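Local coordinates for Tlr1789 protein (Thermosynechococcus elongatus, PDB 2X8X) that probably takes part in inserting or translocating proteins at the cyanobacterial outer membrane as an Omp85 family member, this piece being its periplasmic N-terminal domain of three POTRA repeats, at residues A[75-81]-A[102-107]. Coordinates in Å, arbitrary orientation, origin at the centre of the assembly. Residue numbers count along the deposited sequence, not the author numbering.
Sequences PYPVLRA and QIGRTL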
ATOM      1  N   PRO A  75     -19.061   6.876  10.062  1.00 19.00           N
ATOM      2  CA  PRO A  75     -18.063   5.867  10.181  1.00 20.40           C
ATOM      3  C   PRO A  75     -17.842   5.174   8.823  1.00 21.96           C
ATOM      4  O   PRO A  75     -18.766   5.165   7.937  1.00 21.92           O
ATOM      5  CB  PRO A  75     -18.706   4.848  11.095  1.00 19.78           C
ATOM      6  CG  PRO A  75     -19.884   5.671  11.819  1.00 19.90           C
ATOM      7  CD  PRO A  75     -20.283   6.625  10.847  1.00 19.83           C
ATOM      8  N   TYR A  76     -16.672   4.563   8.672  1.00 20.89           N
ATOM      9  CA  TYR A  76     -16.489   3.654   7.548  1.00 20.53           C
ATOM     10  C   TYR A  76     -17.433   2.472   7.856  1.00 22.13           C
ATOM     11  O   TYR A  76     -17.806   2.318   8.994  1.00 22.46           O
ATOM     12  CB  TYR A  76     -15.036   3.160   7.421  1.00 18.72           C
ATOM     13  CG  TYR A  76     -14.055   4.276   7.085  1.00 19.38           C
ATOM     14  CD1 TYR A  76     -14.089   4.919   5.833  1.00 16.03           C
ATOM     15  CD2 TYR A  76     -13.085   4.672   7.989  1.00 14.68           C
ATOM     16  CE1 TYR A  76     -13.219   5.981   5.513  1.00 17.71           C
ATOM     17  CE2 TYR A  76     -12.224   5.693   7.676  1.00 19.80           C
ATOM     18  CZ  TYR A  76     -12.304   6.356   6.427  1.00 15.24           C
ATOM     19  OH  TYR A  76     -11.402   7.399   6.137  1.00 22.88           O
ATOM     20  N   PRO A  77     -17.818   1.668   6.835  1.00 21.78           N
ATOM     21  CA  PRO A  77     -18.706   0.511   6.986  1.00 23.16           C
ATOM     22  C   PRO A  77     -18.020  -0.556   7.820  1.00 23.88           C
ATOM     23  O   PRO A  77     -16.776  -0.544   7.961  1.00 24.04           O
ATOM     24  CB  PRO A  77     -18.803  -0.064   5.554  1.00 21.84           C
ATOM     25  CG  PRO A  77     -18.216   0.959   4.625  1.00 24.72           C
ATOM     26  CD  PRO A  77     -17.361   1.887   5.433  1.00 22.78           C
ATOM     27  N   VAL A  78     -18.794  -1.502   8.348  1.00 22.42           N
ATOM     28  CA  VAL A  78     -18.221  -2.701   8.949  1.00 21.64           C
ATOM     29  C   VAL A  78     -17.482  -3.457   7.827  1.00 22.43           C
ATOM     30  O   VAL A  78     -18.005  -3.610   6.723  1.00 21.20           O
ATOM     31  CB  VAL A  78     -19.276  -3.595   9.623  1.00 23.90           C
ATOM     32  CG1 VAL A  78     -18.676  -4.945  10.039  1.00 23.93           C
ATOM     33  CG2 VAL A  78     -19.794  -2.898  10.915  1.00 23.24           C
ATOM     34  N   LEU A  79     -16.259  -3.867   8.104  1.00 21.04           N
ATOM     35  CA  LEU A  79     -15.474  -4.551   7.087  1.00 20.51           C
ATOM     36  C   LEU A  79     -15.946  -5.987   6.849  1.00 18.91           C
ATOM     37  O   LEU A  79     -15.970  -6.814   7.797  1.00 18.39           O
ATOM     38  CB  LEU A  79     -13.976  -4.544   7.530  1.00 18.50           C
ATOM     39  CG  LEU A  79     -13.041  -5.254   6.536  1.00 19.52           C
ATOM     40  CD1 LEU A  79     -13.007  -4.476   5.166  1.00 12.94           C
ATOM     41  CD2 LEU A  79     -11.638  -5.374   7.093  1.00 18.52           C
ATOM     42  N   ARG A  80     -16.295  -6.316   5.598  1.00 17.21           N
ATOM     43  CA  ARG A  80     -16.766  -7.676   5.277  1.00 16.52           C
ATOM     44  C   ARG A  80     -15.778  -8.527   4.463  1.00 16.44           C
ATOM     45  O   ARG A  80     -15.844  -9.766   4.493  1.00 16.41           O
ATOM     46  CB  ARG A  80     -18.053  -7.619   4.451  1.00 16.34           C
ATOM     47  CG  ARG A  80     -19.171  -6.870   5.140  1.00 21.15           C
ATOM     48  CD  ARG A  80     -19.581  -7.527   6.446  1.00 19.21           C
ATOM     49  NE  ARG A  80     -20.637  -6.707   7.064  1.00 23.59           N
ATOM     50  CZ  ARG A  80     -21.169  -6.979   8.240  1.00 24.09           C
ATOM     51  NH1 ARG A  80     -20.716  -8.025   8.946  1.00 25.10           N
ATOM     52  NH2 ARG A  80     -22.100  -6.175   8.717  1.00 28.61           N
ATOM     53  N   ALA A  81     -14.894  -7.877   3.717  1.00 15.06           N
ATOM     54  CA  ALA A  81     -13.951  -8.621   2.868  1.00 15.79           C
ATOM     55  C   ALA A  81     -12.904  -7.692   2.340  1.00 15.41           C
ATOM     56  O   ALA A  81     -13.135  -6.436   2.183  1.00 15.86           O
ATOM     57  CB  ALA A  81     -14.717  -9.284   1.606  1.00 15.49           C
ATOM     58  N   GLN A 102      -9.750  -8.206  11.297  1.00 18.10           N
ATOM     59  CA  GLN A 102     -10.488  -6.950  11.105  1.00 19.40           C
ATOM     60  C   GLN A 102     -11.933  -7.130  10.608  1.00 19.27           C
ATOM     61  O   GLN A 102     -12.736  -6.152  10.612  1.00 18.49           O
ATOM     62  CB  GLN A 102      -9.735  -6.050  10.098  1.00 18.92           C
ATOM     63  CG  GLN A 102      -8.379  -5.621  10.624  1.00 19.62           C
ATOM     64  CD  GLN A 102      -7.585  -4.789   9.610  1.00 21.16           C
ATOM     65  OE1 GLN A 102      -6.414  -5.107   9.329  1.00 24.42           O
ATOM     66  NE2 GLN A 102      -8.191  -3.763   9.058  1.00 16.24           N
ATOM     67  N   ILE A 103     -12.241  -8.339  10.137  1.00 19.55           N
ATOM     68  CA  ILE A 103     -13.518  -8.560   9.422  1.00 20.75           C
ATOM     69  C   ILE A 103     -14.620  -8.588  10.492  1.00 22.51           C
ATOM     70  O   ILE A 103     -14.372  -9.125  11.557  1.00 23.55           O
ATOM     71  CB  ILE A 103     -13.437  -9.843   8.563  1.00 22.59           C
ATOM     72  CG1 ILE A 103     -12.673  -9.509   7.249  1.00 21.29           C
ATOM     73  CG2 ILE A 103     -14.872 -10.307   8.147  1.00 18.56           C
ATOM     74  CD1 ILE A 103     -11.856 -10.598   6.743  1.00 36.77           C
ATOM     75  N   GLY A 104     -15.762  -7.899  10.297  1.00 23.45           N
ATOM     76  CA  GLY A 104     -16.851  -7.899  11.254  1.00 22.89           C
ATOM     77  C   GLY A 104     -16.881  -6.719  12.197  1.00 24.57           C
ATOM     78  O   GLY A 104     -17.809  -6.636  13.034  1.00 24.65           O
ATOM     79  N   ARG A 105     -15.935  -5.762  12.077  1.00 23.82           N
ATOM     80  CA  ARG A 105     -16.074  -4.523  12.856  1.00 23.22           C
ATOM     81  C   ARG A 105     -15.827  -3.392  11.947  1.00 22.30           C
ATOM     82  O   ARG A 105     -15.318  -3.583  10.847  1.00 22.55           O
ATOM     83  CB  ARG A 105     -15.045  -4.416  13.988  1.00 26.32           C
ATOM     84  CG  ARG A 105     -14.322  -5.660  14.343  1.00 30.62           C
ATOM     85  CD  ARG A 105     -13.481  -5.303  15.591  1.00 37.89           C
ATOM     86  NE  ARG A 105     -12.227  -4.668  15.198  1.00 38.05           N
ATOM     87  CZ  ARG A 105     -11.128  -5.364  14.948  1.00 34.03           C
ATOM     88  NH1 ARG A 105     -11.193  -6.682  15.129  1.00 34.12           N
ATOM     89  NH2 ARG A 105      -9.985  -4.760  14.580  1.00 25.20           N
ATOM     90  N   THR A 106     -16.162  -2.199  12.393  1.00 20.74           N
ATOM     91  CA  THR A 106     -16.033  -1.024  11.587  1.00 21.58           C
ATOM     92  C   THR A 106     -14.592  -1.001  11.038  1.00 21.94           C
ATOM     93  O   THR A 106     -13.626  -1.261  11.784  1.00 21.81           O
ATOM     94  CB  THR A 106     -16.139   0.212  12.511  1.00 22.17           C
ATOM     95  OG1 THR A 106     -17.447   0.220  13.050  1.00 24.45           O
ATOM     96  CG2 THR A 106     -15.893   1.549  11.713  1.00 20.26           C
ATOM     97  N   LEU A 107     -14.457  -0.662   9.767  1.00 21.25           N
ATOM     98  CA  LEU A 107     -13.117  -0.594   9.167  1.00 18.42           C
ATOM     99  C   LEU A 107     -12.392   0.615   9.779  1.00 17.18           C
ATOM    100  O   LEU A 107     -12.987   1.699   9.962  1.00 17.17           O
ATOM    101  CB  LEU A 107     -13.299  -0.390   7.662  1.00 18.25           C
ATOM    102  CG  LEU A 107     -12.063   0.135   6.900  1.00 18.79           C
ATOM    103  CD1 LEU A 107     -10.991  -0.941   6.749  1.00 15.11           C
ATOM    104  CD2 LEU A 107     -12.615   0.556   5.596  1.00 20.65           C
TER
HETATM  105  O   HOH W   1     -19.380   1.229  10.976  1.00 36.09           O
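Residues 75-81 and 102-107 run antiparallel, joined by a single backbone bridge at Val78 and Thr106, a non-hydrogen-bonded pair whose CA atoms lie 3.8 Å apart. Two hydrogen bonds frame it: Leu79 N donates to Arg105 O and Leu107 N to Pro77 O, both 2.9 Å. A third, Gly104 N to Leu79 O at 2.7 Å, comes from the type II turn Gln102-Arg105. Gly104, at the third position of that turn, has a positive phi that calls for glycine; a CB would jam against the carbonyl of Ile103.

Leu79 and Leu107 point inward, CB to CB 4.2 Å, and both also touch Val145 of strand 144-150. Leu79 CD2 reaches Gln102 CB at 3.6 Å. Tyr76 CB packs 4.0 Å from Leu107 CB, with Leu107 O near the plane of the ring at its edge. On the more open side, Val78 CG1 lies 3.3 Å from Gly104 C, and a water bridges Tyr76 O and Thr106 OG1. The CA-to-CB bond of Arg105 points away from 75-81, and its guanidinium forms a salt bridge with Glu111.

The contact lies where the linker from the first POTRA repeat enters the second. Main-chain hydrogen bonds make the pairing largely independent of side-chain identity, Gly104 excepted; Leu79 and Leu107 add apolar contact, and Pro75 and Thr106 extend it to Leu19 of the first repeat.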